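Local coordinates for superoxide dismutase (Chaetomium thermophilum, PDB 4BR6), which probably protects cells from toxic oxygen radicals by dismutating superoxide to hydrogen peroxide and oxygen at a manganese centre, at residues 23-26 and 27-31; 74-77 and 78-81; 80-84 and 85-89; 158-162 and 163-167; 175-178 and 179-183. All coordinates share one frame; numbering follows the deposited sequence.

Interactions 1, 2 and 4 converge on one manganese ion and the water bound to it, giving His26, His74, and the pair Asp160 and His164. Interactions 1 and 2 are helical turns of the alpha-hairpin domain, whereas interaction 4 leaves a strand of the C-terminal domain, so the metal joins the two. Interaction 4 is wholly buried and interaction 2 largely so; 1, 3 and 5 are partly buried. Interaction 2 runs into interaction 3, a loop turn of backbone bonds whose exposed side carries charged groups. Interaction 5 is a helix end near the site, linked to interaction 4 through Tyr177 OH and Asp160 O, about 11 Å between centres.

Interaction 1: 23-26 and 27-31; sequences MELH and HSKHH. With MN3 (manganese (III) ion), chain I.
His26 meets His30 one turn on along helix 20-50, the metal-binding helix of the alpha-hairpin domain. NE2 of His26 binds the manganese ion at 2.4 Å, in a site completed by His74, Asp160, His164 and a water. The imidazole is carried outward because CG lies anti to the backbone N (chi1 -152°), and CB of His30 comes to the edge of that ring, 4.2 Å from CD2 of His26. The two side chains cross at about a right angle. His30 turns its NE2 to the hydroxyl of Tyr167 of the second subunit and stacks its ring on His164, which ties this turn to the subunit interface. Behind the ligand the helix widens to a pi-type turn: N of His31 bonds to O of His26 at 3.0 Å, and O of Leu25 accepts from both Lys29 N and His30 N, the latter at 2.9 Å and 165°. His31 ND1 meets the indole N-H of Trp78 in the second shell. On the outer side, OG of Ser28 and its own backbone N grip O of Glu24 from opposite faces of the carbonyl plane, the hydroxyl at 2.6 Å.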
# COMPACT_ATOMS: atom_id res chain seq x y z
N MET B 23 3.30 -1.40 29.23
CA MET B 23 1.88 -1.71 29.37
C MET B 23 1.09 -0.43 29.68
O MET B 23 0.07 -0.16 29.06
CB MET B 23 1.64 -2.75 30.46
CG MET B 23 2.12 -4.16 30.13
SD MET B 23 1.35 -4.93 28.67
CE MET B 23 -0.39 -4.80 29.06
N GLU B 24 1.59 0.35 30.64
CA GLU B 24 0.93 1.59 31.04
C GLU B 24 0.73 2.55 29.86
O GLU B 24 -0.39 3.02 29.62
CB GLU B 24 1.73 2.30 32.14
CG GLU B 24 1.23 3.72 32.45
CD GLU B 24 1.80 4.30 33.72
OE1 GLU B 24 3.03 4.55 33.75
OE2 GLU B 24 1.04 4.49 34.69
N LEU B 25 1.81 2.82 29.15
CA LEU B 25 1.78 3.70 27.98
C LEU B 25 0.91 3.13 26.87
O LEU B 25 0.06 3.81 26.30
CB LEU B 25 3.19 3.87 27.41
CG LEU B 25 4.20 4.71 28.20
CD1 LEU B 25 5.55 4.68 27.49
CD2 LEU B 25 3.71 6.13 28.34
N HIS B 26 1.16 1.87 26.55
CA HIS B 26 0.46 1.18 25.47
C HIS B 26 -1.06 1.27 25.62
O HIS B 26 -1.78 1.41 24.63
CB HIS B 26 0.88 -0.28 25.49
CG HIS B 26 0.82 -0.96 24.16
ND1 HIS B 26 1.30 -2.23 23.97
CD2 HIS B 26 0.36 -0.54 22.96
CE1 HIS B 26 1.12 -2.58 22.71
NE2 HIS B 26 0.55 -1.57 22.07
N HIS B 27 -1.53 1.21 26.87
CA HIS B 27 -2.96 1.21 27.19
C HIS B 27 -3.48 2.62 27.41
O HIS B 27 -4.38 3.07 26.70
CB HIS B 27 -3.19 0.38 28.46
CG HIS B 27 -4.63 0.22 28.85
ND1 HIS B 27 -5.18 0.88 29.93
CD2 HIS B 27 -5.62 -0.55 28.34
CE1 HIS B 27 -6.45 0.54 30.05
NE2 HIS B 27 -6.75 -0.33 29.09
N SER B 28 -2.92 3.30 28.41
CA SER B 28 -3.42 4.62 28.81
C SER B 28 -3.19 5.68 27.74
O SER B 28 -4.02 6.57 27.58
CB SER B 28 -2.80 5.06 30.15
OG SER B 28 -1.43 5.41 30.00
N LYS B 29 -2.09 5.58 27.00
CA LYS B 29 -1.77 6.58 25.99
C LYS B 29 -2.16 6.10 24.60
O LYS B 29 -3.02 6.69 23.96
CB LYS B 29 -0.28 6.96 26.02
CG LYS B 29 0.20 7.55 27.34
CD LYS B 29 -0.63 8.77 27.74
CE LYS B 29 -0.13 9.40 29.02
NZ LYS B 29 -1.06 10.44 29.52
N HIS B 30 -1.52 5.03 24.13
CA HIS B 30 -1.65 4.62 22.73
C HIS B 30 -3.07 4.21 22.35
O HIS B 30 -3.65 4.76 21.42
CB HIS B 30 -0.67 3.49 22.41
CG HIS B 30 0.73 3.97 22.18
ND1 HIS B 30 1.12 4.58 21.02
CD2 HIS B 30 1.82 3.94 22.98
CE1 HIS B 30 2.40 4.90 21.09
NE2 HIS B 30 2.85 4.52 22.27
N HIS B 31 -3.62 3.24 23.07
CA HIS B 31 -4.97 2.76 22.78
C HIS B 31 -6.02 3.87 23.00
O HIS B 31 -6.99 3.96 22.26
CB HIS B 31 -5.28 1.56 23.66
CG HIS B 31 -6.53 0.81 23.28
ND1 HIS B 31 -6.95 -0.29 23.97
CD2 HIS B 31 -7.42 1.00 22.28
CE1 HIS B 31 -8.06 -0.75 23.43
NE2 HIS B 31 -8.37 0.02 22.41
MN MN3 I . 0.20 -1.18 19.74
O HOH W 1 0.07 -0.16 17.44

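Interaction 2: 74-77 and 78-81; sequences HTLF and WENL. With MN3 (manganese (III) ion), chain I.
Phe77 and Trp78, adjacent on the last turn of helix 61-79, touch obliquely, CD2 of Phe77 lying 3.7 Å from CZ3 of Trp78. The centroids are 5.5 Å apart and the planes inclined at 40°. Phe77 also receives Leu81, whose CD1 sits over one face of the phenyl ring, 3.9 Å from its centroid and 13° off the normal, a CH-pi contact. CG of Phe77 stands anti to the backbone N (chi1 -168°), which swings the ring off the helix toward Asp160. The indole of Trp78 lies under a backbone oxygen: O of His74 is 3.1 Å from CD1 of Trp78, over the ring face, while the same oxygen accepts the backbone N-H of Trp78 at 3.0 Å. The indole N-H itself is used by helix 20-50. Beyond Trp78 the helix ends, with Asn80 N bonded to Leu76 O and OD1 of Asn80 taken by Arg193 and Gly158. One turn before Trp78, NE2 of His74 binds the manganese at 2.4 Å, while its ND1 pairs with O of Gly70. The helix thus carries a metal histidine just ahead of an aromatic pair, Trp78 packing on His26 and Phe77 on Asp160, as part of the iron/manganese superoxide dismutase metal site.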
# COMPACT_ATOMS: atom_id res chain seq x y z
N HIS B 74 -6.01 -3.64 19.64
CA HIS B 74 -5.54 -3.57 21.02
C HIS B 74 -6.54 -4.19 21.98
O HIS B 74 -6.13 -4.80 22.97
CB HIS B 74 -5.24 -2.14 21.41
CG HIS B 74 -4.10 -1.55 20.65
ND1 HIS B 74 -4.24 -1.04 19.39
CD2 HIS B 74 -2.79 -1.45 20.96
CE1 HIS B 74 -3.07 -0.61 18.95
NE2 HIS B 74 -2.17 -0.84 19.89
N THR B 75 -7.82 -4.02 21.71
CA THR B 75 -8.84 -4.65 22.54
C THR B 75 -8.61 -6.14 22.62
O THR B 75 -8.53 -6.71 23.71
CB THR B 75 -10.26 -4.38 22.04
OG1 THR B 75 -10.58 -3.01 22.29
CG2 THR B 75 -11.27 -5.28 22.76
N LEU B 76 -8.50 -6.79 21.46
CA LEU B 76 -8.22 -8.22 21.43
C LEU B 76 -6.85 -8.56 22.04
O LEU B 76 -6.72 -9.58 22.70
CB LEU B 76 -8.26 -8.75 20.00
CG LEU B 76 -9.61 -8.69 19.29
CD1 LEU B 76 -9.42 -9.21 17.87
CD2 LEU B 76 -10.66 -9.47 20.01
N PHE B 77 -5.85 -7.72 21.80
CA PHE B 77 -4.50 -7.94 22.34
C PHE B 77 -4.53 -8.10 23.87
O PHE B 77 -4.04 -9.09 24.40
CB PHE B 77 -3.57 -6.78 21.95
CG PHE B 77 -2.11 -7.04 22.22
CD1 PHE B 77 -1.52 -8.26 21.93
CD2 PHE B 77 -1.30 -6.03 22.73
CE1 PHE B 77 -0.18 -8.48 22.17
CE2 PHE B 77 0.05 -6.25 22.97
CZ PHE B 77 0.60 -7.46 22.69
N TRP B 78 -5.13 -7.15 24.58
CA TRP B 78 -5.18 -7.21 26.03
C TRP B 78 -5.86 -8.49 26.50
O TRP B 78 -5.44 -9.10 27.48
CB TRP B 78 -5.93 -6.03 26.62
CG TRP B 78 -5.52 -4.69 26.14
CD1 TRP B 78 -6.34 -3.67 25.84
CD2 TRP B 78 -4.18 -4.20 25.92
NE1 TRP B 78 -5.63 -2.58 25.44
CE2 TRP B 78 -4.30 -2.88 25.48
CE3 TRP B 78 -2.91 -4.75 26.05
CZ2 TRP B 78 -3.19 -2.10 25.16
CZ3 TRP B 78 -1.82 -3.98 25.74
CH2 TRP B 78 -1.96 -2.67 25.30
N GLU B 79 -6.92 -8.86 25.78
CA GLU B 79 -7.70 -10.04 26.12
C GLU B 79 -6.90 -11.33 25.99
O GLU B 79 -7.17 -12.28 26.74
CB GLU B 79 -8.92 -10.15 25.22
CG GLU B 79 -9.96 -9.10 25.43
CD GLU B 79 -11.15 -9.33 24.52
OE1 GLU B 79 -11.07 -10.24 23.67
OE2 GLU B 79 -12.16 -8.60 24.65
N ASN B 80 -5.95 -11.39 25.05
CA ASN B 80 -5.13 -12.60 24.91
C ASN B 80 -3.76 -12.49 25.60
O ASN B 80 -2.80 -13.14 25.22
CB ASN B 80 -5.06 -13.19 23.47
CG ASN B 80 -4.24 -12.35 22.47
OD1 ASN B 80 -4.76 -11.96 21.41
ND2 ASN B 80 -2.96 -12.14 22.75
N LEU B 81 -3.72 -11.64 26.62
CA LEU B 81 -2.56 -11.52 27.49
C LEU B 81 -3.02 -11.77 28.93
O LEU B 81 -4.11 -11.34 29.33
CB LEU B 81 -1.92 -10.12 27.41
CG LEU B 81 -1.15 -9.73 26.15
CD1 LEU B 81 -0.69 -8.30 26.26
CD2 LEU B 81 0.05 -10.64 25.89
MN MN3 I . 0.20 -1.18 19.74
O HOH W 1 0.07 -0.16 17.44

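Interaction 3: 80-84 and 85-89; sequences NLAPA and SREGG
The backbone from Pro83 to Arg86 forms a type I beta turn, closed by Arg86 N on Pro83 O at 3.1 Å with an N-H...O angle of 158°. Two residues further on, Gly88 N also reaches Pro83 O, at 3.2 Å. These two donors come to the oxygen from opposite faces of its carbonyl plane, each well out of it, so one carbonyl holds both the turn and the chain returning past it. The return brings CA of Gly88 to 3.4 Å from O of Ala82, a CA-H...O contact with 163° at the hydrogen. The space beside CA of Gly88 is taken by O of Ala82 and O of Pro83, consistent with a glycine.

Outside this frame, Arg86 folds back with its chain bent at chi3, laying its guanidinium over the proline: CG of Pro83 sits over one face, 3.4 Å from CZ of Arg86. Glu87, bent at chi2, brings its carboxylate against the methyl of Ala82, OE2 of Glu87 being 3.7 Å from CB of Ala82. The same OE2 faces NH1 of Arg86 at a long 3.8 Å, well out of the guanidinium plane, so this pairing rests on charge alone. A glycine in place of Glu87 would probably leave the guanidinium without its nearby negative charge and the Ala82 methyl without this cover.

The turn lies in the loop between helices 61-79 and 94-104. Its inner side packs on Tyr9 and Leu14 through Pro83, and backbone bonds from Ala82 to Val184 and from Gly89 to Ile185 fasten it to the chain preceding helix 187-195.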
# COMPACT_ATOMS: atom_id res chain seq x y z
N ASN B 80 -5.95 -11.39 25.05
CA ASN B 80 -5.13 -12.60 24.91
C ASN B 80 -3.76 -12.49 25.60
O ASN B 80 -2.80 -13.14 25.22
CB ASN B 80 -5.06 -13.19 23.47
CG ASN B 80 -4.24 -12.35 22.47
OD1 ASN B 80 -4.76 -11.96 21.41
ND2 ASN B 80 -2.96 -12.14 22.75
N LEU B 81 -3.72 -11.64 26.62
CA LEU B 81 -2.56 -11.52 27.49
C LEU B 81 -3.02 -11.77 28.93
O LEU B 81 -4.11 -11.34 29.33
CB LEU B 81 -1.92 -10.12 27.41
CG LEU B 81 -1.15 -9.73 26.15
CD1 LEU B 81 -0.69 -8.30 26.26
CD2 LEU B 81 0.05 -10.64 25.89
N ALA B 82 -2.20 -12.46 29.71
CA ALA B 82 -2.50 -12.69 31.11
C ALA B 82 -1.21 -12.96 31.86
O ALA B 82 -0.23 -13.43 31.27
CB ALA B 82 -3.47 -13.85 31.25
N PRO B 83 -1.18 -12.64 33.16
CA PRO B 83 0.01 -12.90 33.98
C PRO B 83 0.44 -14.36 33.92
O PRO B 83 -0.42 -15.24 33.86
CB PRO B 83 -0.43 -12.54 35.39
CG PRO B 83 -1.94 -12.43 35.33
CD PRO B 83 -2.26 -12.02 33.95
N ALA B 84 1.74 -14.61 33.95
CA ALA B 84 2.26 -15.97 33.82
C ALA B 84 1.86 -16.87 34.98
O ALA B 84 1.82 -18.09 34.84
CB ALA B 84 3.77 -15.94 33.69
N SER B 85 1.54 -16.27 36.13
CA SER B 85 1.18 -17.02 37.33
C SER B 85 -0.25 -17.53 37.25
O SER B 85 -0.68 -18.27 38.12
CB SER B 85 1.33 -16.16 38.58
OG SER B 85 0.26 -15.25 38.73
N ARG B 86 -0.97 -17.12 36.21
CA ARG B 86 -2.37 -17.51 36.05
C ARG B 86 -2.63 -18.12 34.68
O ARG B 86 -2.21 -19.24 34.41
CB ARG B 86 -3.28 -16.31 36.27
CG ARG B 86 -3.25 -15.76 37.67
CD ARG B 86 -4.33 -14.72 37.85
NE ARG B 86 -3.78 -13.39 38.02
CZ ARG B 86 -4.39 -12.26 37.67
NH1 ARG B 86 -5.59 -12.28 37.12
NH2 ARG B 86 -3.80 -11.10 37.89
N GLU B 87 -3.34 -17.39 33.83
CA GLU B 87 -3.88 -17.95 32.59
C GLU B 87 -2.98 -17.67 31.39
O GLU B 87 -3.31 -17.99 30.25
CB GLU B 87 -5.28 -17.38 32.32
CG GLU B 87 -6.02 -16.89 33.56
CD GLU B 87 -5.98 -15.39 33.68
OE1 GLU B 87 -6.83 -14.72 33.05
OE2 GLU B 87 -5.11 -14.89 34.41
N GLY B 88 -1.83 -17.07 31.67
CA GLY B 88 -0.90 -16.69 30.63
C GLY B 88 0.18 -17.73 30.52
O GLY B 88 0.52 -18.37 31.51
N GLY B 89 0.69 -17.91 29.31
CA GLY B 89 1.76 -18.86 29.08
C GLY B 89 1.23 -20.26 28.87
O GLY B 89 0.03 -20.47 28.67

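Interaction 4: 158-162 and 163-167; sequences GIDAW and EHAYY. With MN3 (manganese (III) ion), chain I.
Trp162 reaches across to His164 from its first side-chain carbon. CB of Trp162 lies over one face of the His164 imidazole, 3.7 Å from the centroid and 18° off the normal, a CH-pi contact. With CG beside the backbone N, the indole continues past that ring: CG of Trp162 remains near CE1 of His164, and CE3 comes closest to the same atom, at 3.4 Å. The five-membered ring and the imidazole are inclined at 34°, an oblique pair. The metal-bound water lies over one face of the indole, toward the rim, its O 3.4 Å from NE1 of Trp162, and NE1, on the five-membered ring, gives its N-H to O of Asn145. An alanine in place of Trp162 would probably keep the contact from CB but open a gap beside His164 and the water, leaving O of Asn145 without its donor.

N of Trp162 meets OD1 of Asp160 from above the carboxylate plane, at 3.1 Å, making an Asx turn, and Ala165 N closes on Trp162 O at 3.0 Å in the 3-10 turn that follows. This brings both ligands to the manganese: OD2 of Asp160 at 2.2 Å and NE2 of His164 at 2.3 Å, with the carboxylate and imidazole planes 71° apart. His26 and His74 complete the protein ligands. ND1 of His164 is bonded to Glu163 of the second subunit, and the reverse bond is also made. The bond links a metal ligand directly to the neighbouring subunit, whose carboxylate is likely to make the imidazole more electron-rich.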
# COMPACT_ATOMS: atom_id res chain seq x y z
N GLY B 158 -3.42 -12.38 18.69
CA GLY B 158 -2.58 -11.38 18.07
C GLY B 158 -1.35 -11.03 18.89
O GLY B 158 -1.38 -11.09 20.11
N ILE B 159 -0.27 -10.69 18.18
CA ILE B 159 0.93 -10.12 18.77
C ILE B 159 1.29 -8.83 18.03
O ILE B 159 1.49 -8.83 16.81
CB ILE B 159 2.12 -11.09 18.70
CG1 ILE B 159 1.77 -12.37 19.47
CG2 ILE B 159 3.37 -10.43 19.26
CD1 ILE B 159 2.80 -13.50 19.39
N ASP B 160 1.35 -7.74 18.78
CA ASP B 160 1.64 -6.41 18.26
C ASP B 160 3.13 -6.27 17.96
O ASP B 160 3.95 -6.58 18.82
CB ASP B 160 1.26 -5.42 19.34
CG ASP B 160 1.36 -4.00 18.91
OD1 ASP B 160 1.66 -3.68 17.74
OD2 ASP B 160 1.10 -3.18 19.79
N ALA B 161 3.47 -5.80 16.76
CA ALA B 161 4.87 -5.71 16.35
C ALA B 161 5.33 -4.29 16.11
O ALA B 161 6.44 -4.09 15.64
CB ALA B 161 5.13 -6.57 15.09
N TRP B 162 4.49 -3.31 16.42
CA TRP B 162 4.92 -1.92 16.43
C TRP B 162 6.04 -1.80 17.46
O TRP B 162 6.04 -2.52 18.45
CB TRP B 162 3.79 -0.97 16.85
CG TRP B 162 2.70 -0.75 15.83
CD1 TRP B 162 1.93 -1.70 15.23
CD2 TRP B 162 2.26 0.51 15.31
NE1 TRP B 162 1.04 -1.11 14.36
CE2 TRP B 162 1.22 0.24 14.40
CE3 TRP B 162 2.65 1.83 15.54
CZ2 TRP B 162 0.57 1.26 13.70
CZ3 TRP B 162 2.00 2.84 14.83
CH2 TRP B 162 0.97 2.55 13.94
N GLU B 163 6.97 -0.89 17.24
CA GLU B 163 8.11 -0.75 18.12
C GLU B 163 7.71 -0.30 19.53
O GLU B 163 8.38 -0.60 20.50
CB GLU B 163 9.14 0.19 17.50
CG GLU B 163 9.81 -0.45 16.27
CD GLU B 163 10.70 0.50 15.47
OE1 GLU B 163 10.39 1.71 15.37
OE2 GLU B 163 11.72 0.03 14.94
N HIS B 164 6.58 0.40 19.65
CA HIS B 164 6.16 0.85 20.98
C HIS B 164 5.72 -0.33 21.84
O HIS B 164 5.54 -0.19 23.04
CB HIS B 164 5.05 1.90 20.91
CG HIS B 164 3.78 1.41 20.31
ND1 HIS B 164 3.21 2.00 19.21
CD2 HIS B 164 2.97 0.39 20.65
CE1 HIS B 164 2.09 1.37 18.90
NE2 HIS B 164 1.92 0.39 19.76
N ALA B 165 5.55 -1.50 21.23
CA ALA B 165 5.15 -2.68 21.98
C ALA B 165 6.34 -3.29 22.74
O ALA B 165 6.14 -4.15 23.59
CB ALA B 165 4.52 -3.72 21.05
N TYR B 166 7.57 -2.84 22.46
CA TYR B 166 8.76 -3.48 23.03
C TYR B 166 10.01 -2.62 23.21
O TYR B 166 10.91 -3.01 23.93
CB TYR B 166 9.17 -4.70 22.21
CG TYR B 166 9.49 -4.44 20.74
CD1 TYR B 166 10.76 -4.05 20.33
CD2 TYR B 166 8.53 -4.62 19.76
CE1 TYR B 166 11.05 -3.82 18.98
CE2 TYR B 166 8.81 -4.41 18.42
CZ TYR B 166 10.07 -4.01 18.03
OH TYR B 166 10.33 -3.81 16.69
N TYR B 167 10.07 -1.46 22.57
CA TYR B 167 11.37 -0.78 22.47
C TYR B 167 11.95 -0.30 23.80
O TYR B 167 13.16 -0.37 24.00
CB TYR B 167 11.32 0.40 21.49
CG TYR B 167 12.63 0.61 20.74
CD1 TYR B 167 13.67 1.35 21.30
CD2 TYR B 167 12.83 0.05 19.48
CE1 TYR B 167 14.86 1.53 20.62
CE2 TYR B 167 14.02 0.24 18.80
CZ TYR B 167 15.02 0.98 19.38
OH TYR B 167 16.19 1.18 18.71
MN MN3 I . 0.20 -1.18 19.74
O HOH W 1 0.07 -0.16 17.44

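Interaction 5: 175-178 and 179-183; sequences AEYF and EAIWN
Tyr177 lies alongside Ile181, one turn on, both side chains pointing the same way. CD1 of Ile181 touches the phenol end of the tyrosine, 3.6 Å from OH of Tyr177 and 4.0 Å from CZ, coming at the ring obliquely. The overlap follows from matched first torsions: CG of Tyr177 and CG1 of Ile181 are each anti to their backbone N (chi1 162° and -168°), which sends both chains off the same side of the helix. The hydroxyl is not left to this apolar neighbour, since it bonds to O of Asp160, the strand residue whose carboxylate binds the manganese. This places Tyr177 in the second shell of the site, one bond from the backbone of a metal ligand, the nearest side-chain atom of Tyr177 being about 8 Å from the manganese.

The backbone beneath is helical. Ile181 N bonds to Tyr177 O at 3.0 Å, and Ala180 N to Glu176 O at 2.9 Å. On another side, CG2 of Ile181 lies 3.4 Å from O of Phe178, and the indole of Trp182 brings its edge to the same oxygen, while its N-H is bonded to OD1 of Asn115. At the far end, O of Ala180 takes two donors from Asn183: the backbone N at 3.1 Å and ND2 at 3.0 Å. Both reach it from the same face of the carbonyl plane, the amide folded back beside its own backbone N.

The 175-183 segment is set between neighbours: Phe178 packs on Leu118 and Thr119 of helix 107-119, Glu179 pairs with Arg111 on that helix, and Tyr177, Ile181 and Trp182 meet Ile159 of strand 153-160.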
# COMPACT_ATOMS: atom_id res chain seq x y z
N ALA B 175 13.61 -9.81 18.54
CA ALA B 175 13.54 -11.27 18.63
C ALA B 175 13.36 -11.73 20.07
O ALA B 175 12.77 -12.77 20.33
CB ALA B 175 14.77 -11.94 18.03
N GLU B 176 13.90 -10.95 21.00
CA GLU B 176 13.77 -11.25 22.42
C GLU B 176 12.35 -10.98 22.90
O GLU B 176 11.79 -11.73 23.72
CB GLU B 176 14.76 -10.43 23.23
CG GLU B 176 16.18 -10.91 23.12
CD GLU B 176 17.17 -10.02 23.87
OE1 GLU B 176 16.72 -9.19 24.67
OE2 GLU B 176 18.38 -10.15 23.64
N TYR B 177 11.76 -9.90 22.40
CA TYR B 177 10.36 -9.60 22.69
C TYR B 177 9.46 -10.71 22.15
O TYR B 177 8.62 -11.24 22.89
CB TYR B 177 9.95 -8.25 22.11
CG TYR B 177 8.45 -8.03 21.98
CD1 TYR B 177 7.63 -7.93 23.10
CD2 TYR B 177 7.86 -7.91 20.73
CE1 TYR B 177 6.27 -7.71 22.97
CE2 TYR B 177 6.50 -7.69 20.61
CZ TYR B 177 5.72 -7.59 21.73
OH TYR B 177 4.36 -7.37 21.63
N PHE B 178 9.63 -11.05 20.87
CA PHE B 178 8.78 -12.05 20.23
C PHE B 178 8.85 -13.41 20.95
O PHE B 178 7.85 -14.12 21.01
CB PHE B 178 9.16 -12.25 18.76
CG PHE B 178 9.01 -11.02 17.90
CD1 PHE B 178 8.01 -10.11 18.12
CD2 PHE B 178 9.90 -10.77 16.87
CE1 PHE B 178 7.89 -8.99 17.33
CE2 PHE B 178 9.78 -9.65 16.09
CZ PHE B 178 8.77 -8.77 16.32
N GLU B 179 10.02 -13.76 21.48
CA GLU B 179 10.20 -15.02 22.21
C GLU B 179 9.59 -14.94 23.61
O GLU B 179 8.91 -15.87 24.05
CB GLU B 179 11.68 -15.36 22.33
CG GLU B 179 11.98 -16.61 23.13
CD GLU B 179 11.54 -17.89 22.44
OE1 GLU B 179 11.13 -17.82 21.26
OE2 GLU B 179 11.60 -18.97 23.07
N ALA B 180 9.84 -13.83 24.30
CA ALA B 180 9.36 -13.64 25.66
C ALA B 180 7.82 -13.62 25.78
O ALA B 180 7.28 -14.15 26.76
CB ALA B 180 9.96 -12.36 26.26
N ILE B 181 7.12 -13.05 24.81
CA ILE B 181 5.69 -12.78 24.99
C ILE B 181 4.85 -14.05 25.13
O ILE B 181 3.76 -14.03 25.70
CB ILE B 181 5.11 -11.91 23.84
CG1 ILE B 181 3.70 -11.41 24.18
CG2 ILE B 181 5.13 -12.69 22.53
CD1 ILE B 181 3.19 -10.30 23.26
N TRP B 182 5.34 -15.16 24.59
CA TRP B 182 4.60 -16.41 24.68
C TRP B 182 4.32 -16.81 26.12
O TRP B 182 3.39 -17.55 26.39
CB TRP B 182 5.34 -17.53 23.94
CG TRP B 182 5.45 -17.23 22.48
CD1 TRP B 182 6.46 -16.56 21.87
CD2 TRP B 182 4.50 -17.54 21.46
NE1 TRP B 182 6.21 -16.43 20.53
CE2 TRP B 182 5.01 -17.03 20.25
CE3 TRP B 182 3.27 -18.19 21.44
CZ2 TRP B 182 4.34 -17.16 19.04
CZ3 TRP B 182 2.60 -18.32 20.24
CH2 TRP B 182 3.14 -17.81 19.05
N ASN B 183 5.13 -16.30 27.04
CA ASN B 183 4.96 -16.57 28.46
C ASN B 183 3.73 -15.94 29.08
O ASN B 183 3.34 -16.31 30.19
CB ASN B 183 6.18 -16.12 29.25
CG ASN B 183 7.37 -17.01 29.02
OD1 ASN B 183 7.43 -18.13 29.54
ND2 ASN B 183 8.31 -16.54 28.21